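Local coordinates for thiamine-binding periplasmic protein (Escherichia coli, PDB 2QRY) that binds thiamine, thiamine phosphate and thiamine diphosphate with high affinity in the periplasm as the solute-binding component of the ThiBPQ ABC importer, at residues G63-L67 and L83-L89; G103-V109 and L266-V270; F120-D124 and M269-Q275. All blocks are in the same frame, centred on the assembly; numbering follows the deposited sequence.

Interaction 1 of 3, residues G63-L67 and L83-L89; sequences GVSLL and LGLDNNL. With TPS (thiamin phosphate), chain E.
The flat groups between 63-67 and 83-89 are peptide units, met by leucine methyls. The G63-V64 peptide has two on the same side: L89 CD1 stands well above the plane, 4.0 Å from G63 O, and L85 CD2, 3.6 Å from that oxygen, is only modestly out of it. L66 CD1 sits 3.6 Å from L83 O and nears the G84 carbonyl carbon. The setting is a beta-alpha-beta crossover of a type II periplasmic binding protein: helix 63-73 links strands 54-59 and 81-86, which run parallel with strand 24-29 between them. Helix and strand segments cross at 98°, their axes 7.0 Å apart; leucine and valine carbons fill the join and no hydrogen bond spans it. In L85, CG stands anti to the carbonyl carbon (chi1 -64°), which brings CD2 in among G63 O, L66 CB and L67 CB; the forked leucine end suits a spot with several neighbours. From the turn that follows the strand, L89 CD1 lies against V64 CA. Two glycines keep the crossing close. G84, with positive phi, forms a G1 beta bulge with L85 opposite V249, and a side chain there would run into L66 CD1 and the preceding carbonyl O. G63 comes within 3.7 Å of G84 O through CA, and the absence of a side chain probably lets the phosphate approach G63 N, which donates to its O2 at 2.6 Å (N-H...O 131°). S164, S221 and W200 also bond the ligand. An Asx turn places N88 N 2.9 Å from D86 OD1, above the carboxylate plane.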
loop_
_atom_site.group_PDB
_atom_site.type_symbol
_atom_site.label_atom_id
_atom_site.label_comp_id
_atom_site.label_asym_id
_atom_site.label_seq_id
_atom_site.Cartn_x
_atom_site.Cartn_y
_atom_site.Cartn_z
ATOM N N GLY A 63 -6.963 0.536 2.102
ATOM C CA GLY A 63 -6.798 0.617 0.662
ATOM C C GLY A 63 -7.891 0.097 -0.254
ATOM O O GLY A 63 -8.512 0.871 -0.982
ATOM N N VAL A 64 -8.121 -1.211 -0.252
ATOM C CA VAL A 64 -9.139 -1.771 -1.130
ATOM C C VAL A 64 -10.533 -1.283 -0.754
ATOM O O VAL A 64 -11.356 -1.003 -1.628
ATOM C CB VAL A 64 -9.113 -3.313 -1.110
ATOM C CG1 VAL A 64 -10.175 -3.868 -2.073
ATOM C CG2 VAL A 64 -7.724 -3.809 -1.490
ATOM N N SER A 65 -10.794 -1.168 0.546
ATOM C CA SER A 65 -12.100 -0.706 1.008
ATOM C C SER A 65 -12.421 0.719 0.567
ATOM O O SER A 65 -13.594 1.068 0.394
ATOM C CB SER A 65 -12.208 -0.813 2.531
ATOM O OG SER A 65 -12.378 -2.163 2.916
ATOM N N LEU A 66 -11.392 1.544 0.386
ATOM C CA LEU A 66 -11.624 2.911 -0.056
ATOM C C LEU A 66 -12.461 2.868 -1.338
ATOM O O LEU A 66 -13.471 3.564 -1.460
ATOM C CB LEU A 66 -10.293 3.633 -0.311
ATOM C CG LEU A 66 -9.529 4.177 0.908
ATOM C CD1 LEU A 66 -8.191 4.735 0.459
ATOM C CD2 LEU A 66 -10.341 5.266 1.611
ATOM N N LEU A 67 -12.056 2.031 -2.285
ATOM C CA LEU A 67 -12.784 1.918 -3.546
ATOM C C LEU A 67 -14.215 1.388 -3.350
ATOM O O LEU A 67 -15.170 1.953 -3.888
ATOM C CB LEU A 67 -12.052 0.980 -4.507
ATOM C CG LEU A 67 -12.096 1.232 -6.021
ATOM C CD1 LEU A 67 -11.971 -0.102 -6.744
ATOM C CD2 LEU A 67 -13.378 1.929 -6.435
ATOM N N LEU A 83 -7.150 9.211 -1.785
ATOM C CA LEU A 83 -5.713 8.950 -1.725
ATOM C C LEU A 83 -5.429 7.609 -1.035
ATOM O O LEU A 83 -5.820 7.398 0.107
ATOM C CB LEU A 83 -5.014 10.083 -0.974
ATOM C CG LEU A 83 -3.486 10.046 -0.843
ATOM C CD1 LEU A 83 -2.943 11.479 -0.783
ATOM C CD2 LEU A 83 -3.079 9.242 0.389
ATOM N N GLY A 84 -4.757 6.699 -1.727
ATOM C CA GLY A 84 -4.471 5.426 -1.103
ATOM C C GLY A 84 -4.891 4.191 -1.876
ATOM O O GLY A 84 -4.880 3.102 -1.326
ATOM N N LEU A 85 -5.297 4.343 -3.130
ATOM C CA LEU A 85 -5.640 3.170 -3.926
ATOM C C LEU A 85 -4.283 2.797 -4.488
ATOM O O LEU A 85 -3.301 3.443 -4.161
ATOM C CB LEU A 85 -6.580 3.529 -5.071
ATOM C CG LEU A 85 -7.969 4.061 -4.737
ATOM C CD1 LEU A 85 -8.727 4.324 -6.034
ATOM C CD2 LEU A 85 -8.721 3.053 -3.883
ATOM N N ASP A 86 -4.194 1.760 -5.307
ATOM C CA ASP A 86 -2.891 1.441 -5.878
ATOM C C ASP A 86 -2.992 0.821 -7.260
ATOM O O ASP A 86 -4.083 0.662 -7.804
ATOM C CB ASP A 86 -2.056 0.561 -4.929
ATOM C CG ASP A 86 -2.499 -0.891 -4.902
ATOM O OD1 ASP A 86 -3.374 -1.285 -5.709
ATOM O OD2 ASP A 86 -1.951 -1.649 -4.064
ATOM N N ASN A 87 -1.836 0.493 -7.824
ATOM C CA ASN A 87 -1.740 -0.074 -9.162
ATOM C C ASN A 87 -2.639 -1.279 -9.436
ATOM O O ASN A 87 -3.075 -1.477 -10.565
ATOM C CB ASN A 87 -0.280 -0.438 -9.455
ATOM C CG ASN A 87 0.273 -1.443 -8.468
ATOM O OD1 ASN A 87 0.208 -1.237 -7.257
ATOM N ND2 ASN A 87 0.823 -2.534 -8.980
ATOM N N ASN A 88 -2.921 -2.076 -8.415
ATOM C CA ASN A 88 -3.758 -3.257 -8.595
ATOM C C ASN A 88 -5.251 -2.959 -8.678
ATOM O O ASN A 88 -6.039 -3.832 -9.043
ATOM C CB ASN A 88 -3.520 -4.257 -7.458
ATOM C CG ASN A 88 -2.089 -4.750 -7.406
ATOM O OD1 ASN A 88 -1.519 -5.156 -8.422
ATOM N ND2 ASN A 88 -1.502 -4.728 -6.216
ATOM N N LEU A 89 -5.648 -1.736 -8.351
ATOM C CA LEU A 89 -7.062 -1.388 -8.371
ATOM C C LEU A 89 -7.444 -0.425 -9.485
ATOM O O LEU A 89 -8.612 -0.066 -9.606
ATOM C CB LEU A 89 -7.462 -0.768 -7.034
ATOM C CG LEU A 89 -7.309 -1.592 -5.756
ATOM C CD1 LEU A 89 -7.475 -0.675 -4.548
ATOM C CD2 LEU A 89 -8.348 -2.715 -5.739
HETATM C CM2 TPS E . 6.600 0.813 9.656
HETATM N N3 TPS E . 2.301 1.315 4.709
HETATM C C2 TPS E . 1.823 0.725 5.786
HETATM S S1 TPS E . 0.218 0.276 5.345
HETATM C C5 TPS E . 0.239 0.903 3.690
HETATM C C4 TPS E . 1.511 1.429 3.604
HETATM C CM4 TPS E . 1.991 2.094 2.319
HETATM C C6 TPS E . -0.913 0.802 2.740
HETATM C C7 TPS E . -1.978 0.181 3.644
HETATM O O7 TPS E . -3.212 -0.092 2.991
HETATM N N1A TPS E . 6.028 0.313 7.316
HETATM C C2A TPS E . 5.844 1.100 8.379
HETATM N N3A TPS E . 5.004 2.132 8.331
HETATM C C4A TPS E . 4.308 2.421 7.211
HETATM N N4A TPS E . 3.439 3.497 7.192
HETATM C C5A TPS E . 4.477 1.600 6.052
HETATM C C6A TPS E . 5.377 0.526 6.162
HETATM C C7A TPS E . 3.723 1.844 4.723
HETATM P P1 TPS E . -4.189 -0.727 4.111
HETATM O O1 TPS E . -3.498 -1.956 4.764
HETATM O O2 TPS E . -5.598 -1.107 3.498
HETATM O O3 TPS E . -4.416 0.334 5.209
#

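Interaction 2 of 3, residues G103-V109 and L266-V270; sequences GVAADAV and LQFMV
V104 pushes its two methyls against different residues of the 266-270 segment. With CG1 anti to the backbone N (chi1 180°), CG2 is left to meet L266 CB at 3.7 Å, while CG1 turns to the amide end of Q267 and, more loosely, to V270 CG2. A beta-branched residue suits the place because one rigid side chain fills two directions, its long direction lying at about a right angle to that of L266. Q267 starts out along a path that does not aim at the loop: CG is anti to its own N (chi1 -176°), and a bend at chi2 (69°) then swings the amide back across the loop. OE1 ends 3.6 Å from V104 CA, and NE2 lies 4.0 Å from A108 CB. The amide lies over the backbone of V104 and A105 and beside A108 CB, but makes no hydrogen bond to the loop. Here the end of helix 259-269 is laid against the connection between helix 90-96 and strand 121-133, toward the surface, about 19 Å from the centre of the chain and away from the thiamine site. V270, the first residue to leave helical geometry, makes the other end of the contact. Its CG2 occupies the crowded position between N and the carbonyl carbon and points at A108 CB, 3.5 Å away; alanine is small enough to accept it. CG1 goes the other way, to V109 CG2 at 3.4 Å, a tight fit between side chains that again meet nearly at right angles. The loop presents A108 and V109 by way of a 3-10 turn at 106-108, in which V109 N bonds to A106 O. Behind the contact V104 rests on V121, and V109 touches V287.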
loop_
_atom_site.group_PDB
_atom_site.type_symbol
_atom_site.label_atom_id
_atom_site.label_comp_id
_atom_site.label_asym_id
_atom_site.label_seq_id
_atom_site.Cartn_x
_atom_site.Cartn_y
_atom_site.Cartn_z
ATOM N N GLY A 103 -5.267 16.018 -14.732
ATOM C CA GLY A 103 -4.751 17.273 -15.238
ATOM C C GLY A 103 -3.360 17.451 -14.657
ATOM O O GLY A 103 -2.909 18.569 -14.392
ATOM N N VAL A 104 -2.682 16.328 -14.441
ATOM C CA VAL A 104 -1.331 16.329 -13.893
ATOM C C VAL A 104 -0.371 15.852 -14.971
ATOM O O VAL A 104 -0.603 14.823 -15.604
ATOM C CB VAL A 104 -1.212 15.381 -12.671
ATOM C CG1 VAL A 104 0.211 15.402 -12.124
ATOM C CG2 VAL A 104 -2.201 15.798 -11.590
ATOM N N ALA A 105 0.701 16.608 -15.178
ATOM C CA ALA A 105 1.697 16.259 -16.178
ATOM C C ALA A 105 2.438 14.993 -15.763
ATOM O O ALA A 105 2.937 14.895 -14.641
ATOM C CB ALA A 105 2.678 17.408 -16.359
ATOM N N ALA A 106 2.503 14.031 -16.679
ATOM C CA ALA A 106 3.167 12.755 -16.431
ATOM C C ALA A 106 4.648 12.897 -16.061
ATOM O O ALA A 106 5.143 12.197 -15.175
ATOM C CB ALA A 106 3.016 11.852 -17.653
ATOM N N ASP A 107 5.347 13.804 -16.740
ATOM C CA ASP A 107 6.772 14.034 -16.500
ATOM C C ASP A 107 7.092 14.380 -15.048
ATOM O O ASP A 107 8.261 14.431 -14.655
ATOM C CB ASP A 107 7.278 15.152 -17.414
ATOM C CG ASP A 107 6.529 16.459 -17.209
ATOM O OD1 ASP A 107 6.709 17.101 -16.151
ATOM O OD2 ASP A 107 5.749 16.841 -18.108
ATOM N N ALA A 108 6.054 14.617 -14.253
ATOM C CA ALA A 108 6.243 14.964 -12.848
ATOM C C ALA A 108 6.435 13.727 -11.969
ATOM O O ALA A 108 6.715 13.844 -10.775
ATOM C CB ALA A 108 5.048 15.776 -12.353
ATOM N N VAL A 109 6.304 12.547 -12.572
ATOM C CA VAL A 109 6.423 11.287 -11.847
ATOM C C VAL A 109 7.488 10.326 -12.383
ATOM O O VAL A 109 7.681 10.211 -13.592
ATOM C CB VAL A 109 5.050 10.570 -11.827
ATOM C CG1 VAL A 109 5.222 9.091 -11.561
ATOM C CG2 VAL A 109 4.170 11.198 -10.768
ATOM N N LEU A 266 -3.515 17.303 -6.502
ATOM C CA LEU A 266 -2.894 16.191 -7.211
ATOM C C LEU A 266 -1.536 16.579 -7.802
ATOM O O LEU A 266 -0.604 15.777 -7.801
ATOM C CB LEU A 266 -3.825 15.678 -8.315
ATOM C CG LEU A 266 -5.119 15.007 -7.823
ATOM C CD1 LEU A 266 -5.996 14.625 -9.007
ATOM C CD2 LEU A 266 -4.782 13.773 -6.989
ATOM N N GLN A 267 -1.424 17.808 -8.301
ATOM C CA GLN A 267 -0.167 18.278 -8.881
ATOM C C GLN A 267 0.845 18.491 -7.766
ATOM O O GLN A 267 2.005 18.104 -7.879
ATOM C CB GLN A 267 -0.381 19.596 -9.634
ATOM C CG GLN A 267 0.859 20.126 -10.359
ATOM C CD GLN A 267 1.266 19.266 -11.546
ATOM O OE1 GLN A 267 0.480 19.046 -12.473
ATOM N NE2 GLN A 267 2.505 18.779 -11.527
ATOM N N PHE A 268 0.383 19.113 -6.689
ATOM C CA PHE A 268 1.217 19.396 -5.530
ATOM C C PHE A 268 1.690 18.104 -4.874
ATOM O O PHE A 268 2.708 18.070 -4.181
ATOM C CB PHE A 268 0.415 20.248 -4.539
ATOM C CG PHE A 268 0.903 20.169 -3.127
ATOM C CD1 PHE A 268 0.378 19.222 -2.251
ATOM C CD2 PHE A 268 1.892 21.031 -2.669
ATOM C CE1 PHE A 268 0.833 19.136 -0.936
ATOM C CE2 PHE A 268 2.357 20.954 -1.355
ATOM C CZ PHE A 268 1.826 20.006 -0.489
HETATM N N MSE A 269 0.945 17.036 -5.113
HETATM C CA MSE A 269 1.263 15.739 -4.547
HETATM C C MSE A 269 2.566 15.179 -5.115
HETATM O O MSE A 269 3.404 14.670 -4.371
HETATM C CB MSE A 269 0.104 14.782 -4.809
HETATM C CG MSE A 269 0.193 13.472 -4.073
HETATM SE SE MSE A 269 -1.455 12.497 -4.269
HETATM C CE MSE A 269 -1.268 11.940 -6.113
ATOM N N VAL A 270 2.740 15.276 -6.429
ATOM C CA VAL A 270 3.951 14.777 -7.064
ATOM C C VAL A 270 5.099 15.782 -6.972
ATOM O O VAL A 270 6.120 15.632 -7.650
ATOM C CB VAL A 270 3.710 14.453 -8.546
ATOM C CG1 VAL A 270 2.637 13.401 -8.672
ATOM C CG2 VAL A 270 3.315 15.714 -9.295
#

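Interaction 3 of 3, residues F120-D124 and M269-Q275; sequences FVPFD and MVSPAFQ
A Met-aromatic contact joins strand 121-133 to the turn between helices 259-269 and 272-275: the selenium of M269, a selenomethionine, lies 5.1 Å from the centroid of the F123 ring, 54° off its normal. M269 CG is packed on F123 CB at 3.7 Å and, roughly at right angles to that contact, stands over the centre of one face of the F274 ring. The chain bends at chi3 (73°), carrying CE back over the strand, 3.6 Å from V121 CB. A long, flexible side chain suits this place, threading between two phenylalanines and a valine. V121 CG1 meets V270 CG1 at 3.2 Å, tighter than ordinary contact. F123 CB faces the turn, but the ring leads away and packs on L83; the nearest atoms of the F123 side chain and the thiamin phosphate are about 7 Å apart. S271 O pins the turn, accepting from F274 N and Q275 N. Q275 folds its polar end back to the F123 carbonyl, and a leucine here would probably leave that oxygen facing hydrocarbon, without the amide beside it. Because strand 121-133 pairs with both 243-252 and 214-218, it probably runs between the two lobes, as in type II binding proteins. The contact on it is mostly apolar, with selenium standing where methionine has sulfur, which suggests that shape and burial more than charge hold the turn there.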
loop_
_atom_site.group_PDB
_atom_site.type_symbol
_atom_site.label_atom_id
_atom_site.label_comp_id
_atom_site.label_asym_id
_atom_site.label_seq_id
_atom_site.Cartn_x
_atom_site.Cartn_y
_atom_site.Cartn_z
ATOM N N PHE A 120 -5.175 8.351 -12.522
ATOM C CA PHE A 120 -4.519 8.091 -11.242
ATOM C C PHE A 120 -3.052 8.521 -11.178
ATOM O O PHE A 120 -2.220 8.086 -11.972
ATOM C CB PHE A 120 -4.679 6.608 -10.913
ATOM C CG PHE A 120 -6.103 6.140 -10.994
ATOM C CD1 PHE A 120 -7.018 6.485 -10.006
ATOM C CD2 PHE A 120 -6.554 5.439 -12.104
ATOM C CE1 PHE A 120 -8.366 6.145 -10.123
ATOM C CE2 PHE A 120 -7.899 5.092 -12.233
ATOM C CZ PHE A 120 -8.806 5.449 -11.240
ATOM N N VAL A 121 -2.754 9.376 -10.207
ATOM C CA VAL A 121 -1.413 9.905 -10.009
ATOM C C VAL A 121 -0.668 9.203 -8.869
ATOM O O VAL A 121 -1.144 9.157 -7.733
ATOM C CB VAL A 121 -1.468 11.417 -9.682
ATOM C CG1 VAL A 121 -0.066 12.003 -9.676
ATOM C CG2 VAL A 121 -2.352 12.136 -10.683
ATOM N N PRO A 122 0.515 8.647 -9.161
ATOM C CA PRO A 122 1.282 7.965 -8.116
ATOM C C PRO A 122 1.875 8.972 -7.139
ATOM O O PRO A 122 2.167 10.108 -7.516
ATOM C CB PRO A 122 2.383 7.251 -8.898
ATOM C CG PRO A 122 1.795 7.058 -10.240
ATOM C CD PRO A 122 1.073 8.358 -10.492
ATOM N N PHE A 123 2.050 8.558 -5.887
ATOM C CA PHE A 123 2.659 9.426 -4.891
ATOM C C PHE A 123 3.781 8.702 -4.145
ATOM O O PHE A 123 4.573 9.329 -3.446
ATOM C CB PHE A 123 1.602 10.018 -3.936
ATOM C CG PHE A 123 0.889 9.013 -3.068
ATOM C CD1 PHE A 123 1.479 8.531 -1.903
ATOM C CD2 PHE A 123 -0.415 8.623 -3.365
ATOM C CE1 PHE A 123 0.779 7.690 -1.047
ATOM C CE2 PHE A 123 -1.124 7.782 -2.515
ATOM C CZ PHE A 123 -0.528 7.317 -1.357
ATOM N N ASP A 124 3.848 7.382 -4.309
ATOM C CA ASP A 124 4.917 6.568 -3.724
ATOM C C ASP A 124 4.821 5.108 -4.158
ATOM O O ASP A 124 3.822 4.691 -4.740
ATOM C CB ASP A 124 4.971 6.668 -2.183
ATOM C CG ASP A 124 3.785 6.021 -1.484
ATOM O OD1 ASP A 124 3.198 5.045 -2.011
ATOM O OD2 ASP A 124 3.455 6.485 -0.372
HETATM N N MSE A 269 0.945 17.036 -5.113
HETATM C CA MSE A 269 1.263 15.739 -4.547
HETATM C C MSE A 269 2.566 15.179 -5.115
HETATM O O MSE A 269 3.404 14.670 -4.371
HETATM C CB MSE A 269 0.104 14.782 -4.809
HETATM C CG MSE A 269 0.193 13.472 -4.073
HETATM SE SE MSE A 269 -1.455 12.497 -4.269
HETATM C CE MSE A 269 -1.268 11.940 -6.113
ATOM N N VAL A 270 2.740 15.276 -6.429
ATOM C CA VAL A 270 3.951 14.777 -7.064
ATOM C C VAL A 270 5.099 15.782 -6.972
ATOM O O VAL A 270 6.120 15.632 -7.650
ATOM C CB VAL A 270 3.710 14.453 -8.546
ATOM C CG1 VAL A 270 2.637 13.401 -8.672
ATOM C CG2 VAL A 270 3.315 15.714 -9.295
ATOM N N SER A 271 4.936 16.799 -6.130
ATOM C CA SER A 271 5.969 17.813 -5.972
ATOM C C SER A 271 6.766 17.555 -4.700
ATOM O O SER A 271 6.376 16.731 -3.876
ATOM C CB SER A 271 5.344 19.206 -5.905
ATOM O OG SER A 271 4.843 19.475 -4.610
ATOM N N PRO A 272 7.894 18.264 -4.523
ATOM C CA PRO A 272 8.770 18.130 -3.356
ATOM C C PRO A 272 8.128 18.385 -1.995
ATOM O O PRO A 272 8.386 17.653 -1.040
ATOM C CB PRO A 272 9.891 19.124 -3.654
ATOM C CG PRO A 272 9.989 19.060 -5.146
ATOM C CD PRO A 272 8.533 19.104 -5.553
ATOM N N ALA A 273 7.306 19.422 -1.892
ATOM C CA ALA A 273 6.666 19.737 -0.615
ATOM C C ALA A 273 5.910 18.523 -0.072
ATOM O O ALA A 273 5.795 18.332 1.142
ATOM C CB ALA A 273 5.716 20.915 -0.784
ATOM N N PHE A 274 5.405 17.701 -0.988
ATOM C CA PHE A 274 4.657 16.497 -0.636
ATOM C C PHE A 274 5.637 15.344 -0.452
ATOM O O PHE A 274 5.822 14.830 0.651
ATOM C CB PHE A 274 3.674 16.154 -1.767
ATOM C CG PHE A 274 2.689 15.073 -1.420
ATOM C CD1 PHE A 274 1.465 15.390 -0.836
ATOM C CD2 PHE A 274 2.983 13.736 -1.675
ATOM C CE1 PHE A 274 0.543 14.389 -0.513
ATOM C CE2 PHE A 274 2.073 12.730 -1.357
ATOM C CZ PHE A 274 0.846 13.059 -0.773
ATOM N N GLN A 275 6.261 14.963 -1.562
ATOM C CA GLN A 275 7.230 13.877 -1.622
ATOM C C GLN A 275 8.247 13.856 -0.488
ATOM O O GLN A 275 8.621 12.792 -0.008
ATOM C CB GLN A 275 7.957 13.941 -2.960
ATOM C CG GLN A 275 7.043 13.709 -4.148
ATOM C CD GLN A 275 6.454 12.311 -4.148
ATOM O OE1 GLN A 275 5.249 12.125 -3.953
ATOM N NE2 GLN A 275 7.306 11.319 -4.357
#

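Interaction 1 comes first along the chain and closes before the others open; interactions 2 and 3 both end on the same piece, sharing M269 and V270 where helix 259-269 gives way to helix 272-275. Their centres lie about 7 Å apart, against about 18 and 16 Å from each to that of interaction 1. Interactions 1 and 3 reach the same mixed sheet, in which strands 81-86 and 121-133 both pair with strand 243-252, while interaction 2 lies outside it and is connected through M269 and V270. L83 CD2 is 3.6 Å from F123 CZ. Apolar contacts through L83, M269 and V270 thus connect the strand beside the phosphate-binding helix to the loop at 103-109.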